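Side-chain contacts in triggering receptor expressed on myeloid cells 1 (PDB 1U9K), which amplifies inflammatory responses as a cell-surface receptor of innate and adaptive immunity, multimerizing on ligand binding and signalling through the adapter TYROBP/DAP12: residues 21-26 against 67-72; 33-38 against 63-68. All blocks are in the same frame, centred on the assembly; numbering follows the deposited sequence.

Interaction 1 (21-26 against 67-72); sequences CPFNIM and LKHDPS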
loop_
_atom_site.group_PDB
_atom_site.type_symbol
_atom_site.label_atom_id
_atom_site.label_comp_id
_atom_site.label_asym_id
_atom_site.label_seq_id
_atom_site.Cartn_x
_atom_site.Cartn_y
_atom_site.Cartn_z
ATOM N N CYS A 21 6.095 2.846 -3.429
ATOM C CA CYS A 21 6.238 1.490 -3.935
ATOM C C CYS A 21 6.398 1.452 -5.435
ATOM O O CYS A 21 5.411 1.599 -6.145
ATOM C CB CYS A 21 5.016 0.662 -3.567
ATOM S SG CYS A 21 4.796 0.541 -1.776
ATOM N N PRO A 22 7.588 1.240 -5.945
ATOM C CA PRO A 22 7.731 1.088 -7.388
ATOM C C PRO A 22 7.022 -0.164 -7.885
ATOM O O PRO A 22 6.947 -1.155 -7.162
ATOM C CB PRO A 22 9.249 0.926 -7.586
ATOM C CG PRO A 22 9.876 1.382 -6.427
ATOM C CD PRO A 22 8.889 1.125 -5.278
ATOM N N PHE A 23 6.519 -0.121 -9.114
ATOM C CA PHE A 23 6.040 -1.327 -9.779
ATOM C C PHE A 23 6.573 -1.398 -11.200
ATOM O O PHE A 23 6.808 -0.391 -11.844
ATOM C CB PHE A 23 4.528 -1.493 -9.738
ATOM C CG PHE A 23 3.750 -0.434 -10.483
ATOM C CD1 PHE A 23 3.427 -0.624 -11.796
ATOM C CD2 PHE A 23 3.307 0.704 -9.839
ATOM C CE1 PHE A 23 2.712 0.338 -12.489
ATOM C CE2 PHE A 23 2.604 1.661 -10.510
ATOM C CZ PHE A 23 2.306 1.470 -11.857
ATOM N N ASN A 24 6.742 -2.615 -11.687
ATOM C CA ASN A 24 7.206 -2.832 -13.051
ATOM C C ASN A 24 6.076 -2.554 -14.043
ATOM O O ASN A 24 5.118 -3.338 -14.119
ATOM C CB ASN A 24 7.702 -4.272 -13.145
ATOM C CG ASN A 24 8.183 -4.622 -14.497
ATOM O OD1 ASN A 24 7.693 -4.098 -15.486
ATOM N ND2 ASN A 24 9.161 -5.499 -14.570
ATOM N N ILE A 25 6.195 -1.470 -14.827
ATOM C CA ILE A 25 5.149 -1.039 -15.760
ATOM C C ILE A 25 4.977 -2.007 -16.891
ATOM O O ILE A 25 3.885 -2.103 -17.429
ATOM C CB ILE A 25 5.439 0.413 -16.346
ATOM C CG1 ILE A 25 4.945 1.472 -15.395
ATOM C CG2 ILE A 25 4.773 0.670 -17.747
ATOM C CD1 ILE A 25 3.558 1.989 -15.725
ATOM N N MET A 26 6.041 -2.684 -17.301
ATOM C CA MET A 26 5.909 -3.642 -18.391
ATOM C C MET A 26 4.972 -4.777 -18.019
ATOM O O MET A 26 4.300 -5.295 -18.898
ATOM C CB MET A 26 7.279 -4.192 -18.788
ATOM C CG MET A 26 8.260 -3.133 -19.261
ATOM S SD MET A 26 9.750 -3.840 -19.988
ATOM C CE MET A 26 9.095 -4.520 -21.509
ATOM N N LEU A 67 -4.174 6.221 -1.883
ATOM C CA LEU A 67 -3.297 5.555 -2.811
ATOM C C LEU A 67 -3.173 6.388 -4.019
ATOM O O LEU A 67 -4.184 6.734 -4.669
ATOM C CB LEU A 67 -3.951 4.260 -3.184
ATOM C CG LEU A 67 -3.232 3.038 -3.613
ATOM C CD1 LEU A 67 -2.141 2.720 -2.636
ATOM C CD2 LEU A 67 -4.312 1.903 -3.663
ATOM N N LYS A 68 -1.960 6.741 -4.375
ATOM C CA LYS A 68 -1.752 7.484 -5.604
ATOM C C LYS A 68 -1.144 6.503 -6.559
ATOM O O LYS A 68 -0.134 5.873 -6.250
ATOM C CB LYS A 68 -0.850 8.660 -5.370
ATOM C CG LYS A 68 -1.467 9.874 -4.735
ATOM C CD LYS A 68 -0.332 10.910 -4.552
ATOM C CE LYS A 68 -0.845 12.364 -4.318
ATOM N NZ LYS A 68 -1.186 12.384 -2.863
ATOM N N HIS A 69 -1.800 6.308 -7.675
ATOM C CA HIS A 69 -1.296 5.501 -8.775
ATOM C C HIS A 69 -0.658 6.411 -9.798
ATOM O O HIS A 69 -1.349 7.112 -10.547
ATOM C CB HIS A 69 -2.418 4.649 -9.371
ATOM C CG HIS A 69 -1.998 3.859 -10.636
ATOM N ND1 HIS A 69 -1.121 2.797 -10.592
ATOM C CD2 HIS A 69 -2.351 4.005 -11.933
ATOM C CE1 HIS A 69 -0.951 2.322 -11.812
ATOM N NE2 HIS A 69 -1.686 3.037 -12.644
ATOM N N ASP A 70 0.675 6.352 -9.888
ATOM C CA ASP A 70 1.437 7.238 -10.713
ATOM C C ASP A 70 2.248 6.468 -11.737
ATOM O O ASP A 70 3.454 6.408 -11.650
ATOM C CB ASP A 70 2.328 8.075 -9.797
ATOM C CG ASP A 70 2.901 9.300 -10.448
ATOM O OD1 ASP A 70 2.985 9.446 -11.708
ATOM O OD2 ASP A 70 3.375 10.174 -9.714
ATOM N N PRO A 71 1.608 5.952 -12.774
ATOM C CA PRO A 71 2.334 5.135 -13.751
ATOM C C PRO A 71 3.340 5.919 -14.530
ATOM O O PRO A 71 4.319 5.308 -15.022
ATOM C CB PRO A 71 1.195 4.547 -14.674
ATOM C CG PRO A 71 0.019 5.537 -14.474
ATOM C CD PRO A 71 0.167 6.074 -13.095
ATOM N N SER A 72 3.150 7.242 -14.690
ATOM C CA SER A 72 4.174 8.072 -15.271
ATOM C C SER A 72 5.533 7.938 -14.581
ATOM O O SER A 72 6.526 8.104 -15.229
ATOM C CB SER A 72 3.790 9.553 -15.197
ATOM O OG SER A 72 4.749 10.275 -15.954
#
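Phe23 reaches across to His69 and Pro71 with the far end of its ring. Its CZ comes to 3.4 Å from CE1 of His69, with CE2 of Phe23 slightly farther from the same carbon. The two rings are nearly parallel, planes at 13°, but so far displaced that they hardly overlap: the Phe23 and His69 centroids are 5.4 Å apart. Phe23 gets there with CG set between its backbone N and carbonyl carbon (chi1 65°), which turns the ring toward strand 65-70.

Pro71 is met by both Phe23 and Ile25. CZ of Phe23 lies 4.1 Å from CA of Pro71. The proline CD sits over one face of the neighbouring His69 ring, 3.4 Å above the plane and offset to the rim, while its CB meets the delta methyl of Ile25, CD1, at 3.6 Å. Ile25 CD1 is also 3.5 Å from the carbonyl O of Pro71; the Ile25 and Pro71 side chains approach at a slant. Around them, Ile25 also touches Ala74, and Phe23 takes a cation-pi contact from Lys33.

Just before Ile25, Asn24 N-caps the short helix 25-28, its OD1 accepting from Lys27 N and, weakly, from Met26 N. Together these contacts pack the B-to-C loop, the counterpart of CDR1 in antibodies, against the end of strand 65-70 and the turn into strand 75-80, at one end of this V-set immunoglobulin sandwich.

Interaction 2 (33-38 against 63-68); sequences KAWQRL and GKFTLK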
loop_
_atom_site.group_PDB
_atom_site.type_symbol
_atom_site.label_atom_id
_atom_site.label_comp_id
_atom_site.label_asym_id
_atom_site.label_seq_id
_atom_site.Cartn_x
_atom_site.Cartn_y
_atom_site.Cartn_z
ATOM N N LYS A 33 -3.703 -2.549 -8.023
ATOM C CA LYS A 33 -2.778 -2.480 -6.905
ATOM C C LYS A 33 -3.515 -2.230 -5.613
ATOM O O LYS A 33 -4.634 -1.733 -5.593
ATOM C CB LYS A 33 -1.680 -1.443 -7.123
ATOM C CG LYS A 33 -0.813 -1.741 -8.367
ATOM C CD LYS A 33 -1.182 -0.880 -9.515
ATOM C CE LYS A 33 -0.367 -1.186 -10.782
ATOM N NZ LYS A 33 -1.028 -0.664 -11.949
ATOM N N ALA A 34 -2.883 -2.623 -4.509
ATOM C CA ALA A 34 -3.510 -2.530 -3.227
ATOM C C ALA A 34 -2.497 -2.313 -2.128
ATOM O O ALA A 34 -1.318 -2.695 -2.223
ATOM C CB ALA A 34 -4.303 -3.731 -2.937
ATOM N N TRP A 35 -2.998 -1.728 -1.053
ATOM C CA TRP A 35 -2.306 -1.649 0.231
ATOM C C TRP A 35 -2.978 -2.606 1.202
ATOM O O TRP A 35 -4.182 -2.593 1.311
ATOM C CB TRP A 35 -2.440 -0.242 0.763
ATOM C CG TRP A 35 -1.740 0.096 2.096
ATOM C CD1 TRP A 35 -2.352 0.617 3.185
ATOM C CD2 TRP A 35 -0.334 0.086 2.388
ATOM N NE1 TRP A 35 -1.435 0.902 4.154
ATOM C CE2 TRP A 35 -0.179 0.610 3.681
ATOM C CE3 TRP A 35 0.826 -0.268 1.665
ATOM C CZ2 TRP A 35 1.045 0.749 4.281
ATOM C CZ3 TRP A 35 2.053 -0.132 2.264
ATOM C CH2 TRP A 35 2.158 0.366 3.564
ATOM N N GLN A 36 -2.185 -3.430 1.878
ATOM C CA GLN A 36 -2.663 -4.472 2.771
ATOM C C GLN A 36 -2.010 -4.369 4.135
ATOM O O GLN A 36 -0.875 -3.933 4.259
ATOM C CB GLN A 36 -2.372 -5.871 2.234
ATOM C CG GLN A 36 -3.061 -6.137 0.847
ATOM C CD GLN A 36 -2.952 -7.602 0.446
ATOM O OE1 GLN A 36 -1.865 -8.160 0.514
ATOM N NE2 GLN A 36 -4.063 -8.226 0.070
ATOM N N ARG A 37 -2.751 -4.725 5.163
ATOM C CA ARG A 37 -2.179 -4.961 6.453
ATOM C C ARG A 37 -2.079 -6.480 6.650
ATOM O O ARG A 37 -2.886 -7.252 6.115
ATOM C CB ARG A 37 -3.027 -4.312 7.513
ATOM C CG ARG A 37 -2.506 -4.359 8.900
ATOM C CD ARG A 37 -3.343 -3.493 9.821
ATOM N NE ARG A 37 -2.726 -3.380 11.125
ATOM C CZ ARG A 37 -3.234 -2.662 12.134
ATOM N NH1 ARG A 37 -4.364 -1.977 11.985
ATOM N NH2 ARG A 37 -2.609 -2.611 13.268
ATOM N N LEU A 38 -1.059 -6.885 7.376
ATOM C CA LEU A 38 -0.795 -8.308 7.602
ATOM C C LEU A 38 -0.855 -8.629 9.080
ATOM O O LEU A 38 0.179 -8.736 9.735
ATOM C CB LEU A 38 0.565 -8.685 7.032
ATOM C CG LEU A 38 0.810 -8.401 5.546
ATOM C CD1 LEU A 38 2.290 -8.585 5.064
ATOM C CD2 LEU A 38 -0.079 -9.209 4.704
ATOM N N GLY A 63 -11.032 6.287 3.872
ATOM C CA GLY A 63 -10.787 6.604 5.278
ATOM C C GLY A 63 -9.495 7.409 5.410
ATOM O O GLY A 63 -9.345 8.431 4.752
ATOM N N LYS A 64 -8.554 6.943 6.228
ATOM C CA LYS A 64 -7.252 7.629 6.373
ATOM C C LYS A 64 -6.228 7.213 5.334
ATOM O O LYS A 64 -5.038 7.599 5.431
ATOM C CB LYS A 64 -6.652 7.361 7.748
ATOM C CG LYS A 64 -6.028 6.009 7.935
ATOM C CD LYS A 64 -5.300 5.840 9.304
ATOM C CE LYS A 64 -6.226 6.054 10.548
ATOM N NZ LYS A 64 -5.409 6.027 11.826
ATOM N N PHE A 65 -6.642 6.369 4.403
ATOM C CA PHE A 65 -5.719 5.844 3.397
ATOM C C PHE A 65 -5.891 6.637 2.086
ATOM O O PHE A 65 -7.008 6.979 1.706
ATOM C CB PHE A 65 -5.979 4.365 3.131
ATOM C CG PHE A 65 -5.899 3.523 4.346
ATOM C CD1 PHE A 65 -7.000 3.289 5.106
ATOM C CD2 PHE A 65 -4.705 2.952 4.719
ATOM C CE1 PHE A 65 -6.929 2.537 6.245
ATOM C CE2 PHE A 65 -4.639 2.193 5.853
ATOM C CZ PHE A 65 -5.756 2.011 6.628
ATOM N N THR A 66 -4.768 6.922 1.441
ATOM C CA THR A 66 -4.755 7.472 0.114
ATOM C C THR A 66 -3.762 6.655 -0.694
ATOM O O THR A 66 -2.662 6.379 -0.259
ATOM C CB THR A 66 -4.321 8.954 0.157
ATOM O OG1 THR A 66 -5.332 9.705 0.825
ATOM C CG2 THR A 66 -4.261 9.556 -1.254
ATOM N N LEU A 67 -4.174 6.221 -1.883
ATOM C CA LEU A 67 -3.297 5.555 -2.811
ATOM C C LEU A 67 -3.173 6.388 -4.019
ATOM O O LEU A 67 -4.184 6.734 -4.669
ATOM C CB LEU A 67 -3.951 4.260 -3.184
ATOM C CG LEU A 67 -3.232 3.038 -3.613
ATOM C CD1 LEU A 67 -2.141 2.720 -2.636
ATOM C CD2 LEU A 67 -4.312 1.903 -3.663
ATOM N N LYS A 68 -1.960 6.741 -4.375
ATOM C CA LYS A 68 -1.752 7.484 -5.604
ATOM C C LYS A 68 -1.144 6.503 -6.559
ATOM O O LYS A 68 -0.134 5.873 -6.250
ATOM C CB LYS A 68 -0.850 8.660 -5.370
ATOM C CG LYS A 68 -1.467 9.874 -4.735
ATOM C CD LYS A 68 -0.332 10.910 -4.552
ATOM C CE LYS A 68 -0.845 12.364 -4.318
ATOM N NZ LYS A 68 -1.186 12.384 -2.863
#
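Trp35 and Phe65 meet between two strands that face each other from different sheets, 32-37 in one and 65-70 in the other, running in roughly opposite directions. The closest alpha carbons, CA of Trp35 and CA of Leu67, are 7.9 Å apart, too wide for backbone hydrogen bonding, so side chains make the contact between the strands. From the second strand Phe65 and Leu67 both point inward, and from the first Trp35 points back at them.

The aromatic pair meets rim to rim. The pyrrole side of the indole presents CD1, 3.7 Å from CD2 of Phe65, and NE1, 3.8 Å from CE2 of Phe65, the latter carbon lying in the plane of the indole at its edge. The planes stand at 55°, and neither ring covers the other's face. With CG anti to the backbone N (chi1 -178°), Trp35 extends across the interior. Leu67 sits farther along the strand, its CD2 4.1 Å from the carbonyl O of Lys33.

Trp35 also packs on Cys93 of the disulfide and lies parallel to the ring of Tyr91, while Val78 and Met80 line the interior beside it. This is the core tryptophan of the immunoglobulin fold. Between these segments the chemistry is van der Waals contact, mostly carbon on carbon; the indole N-H is hydrogen-bonded outside them. The contact itself thus adds apolar packing, which probably complements the disulfide that joins the sheets.

How the interactions relate
Following the chain, 21-26 comes first, at the end of strand 17-22, then 33-38, then 63-68 and the overlapping 67-72. Interaction 2 closes a loop of 24 residues and interaction 1 one of 40; the inner loop nests within the outer, and the two end on the same strand, 65-70, sharing Leu67 and Lys68. Interaction 2 ties the two sheets together near the middle of the sandwich, whereas interaction 1 packs the loop after strand 17-22 against the end of strand 65-70. Lys33 is the residue of 33-38 whose chain reaches the Phe23 region, and its amine is hydrogen-bonded to the backbone carbonyls of Tyr28 and Ser31.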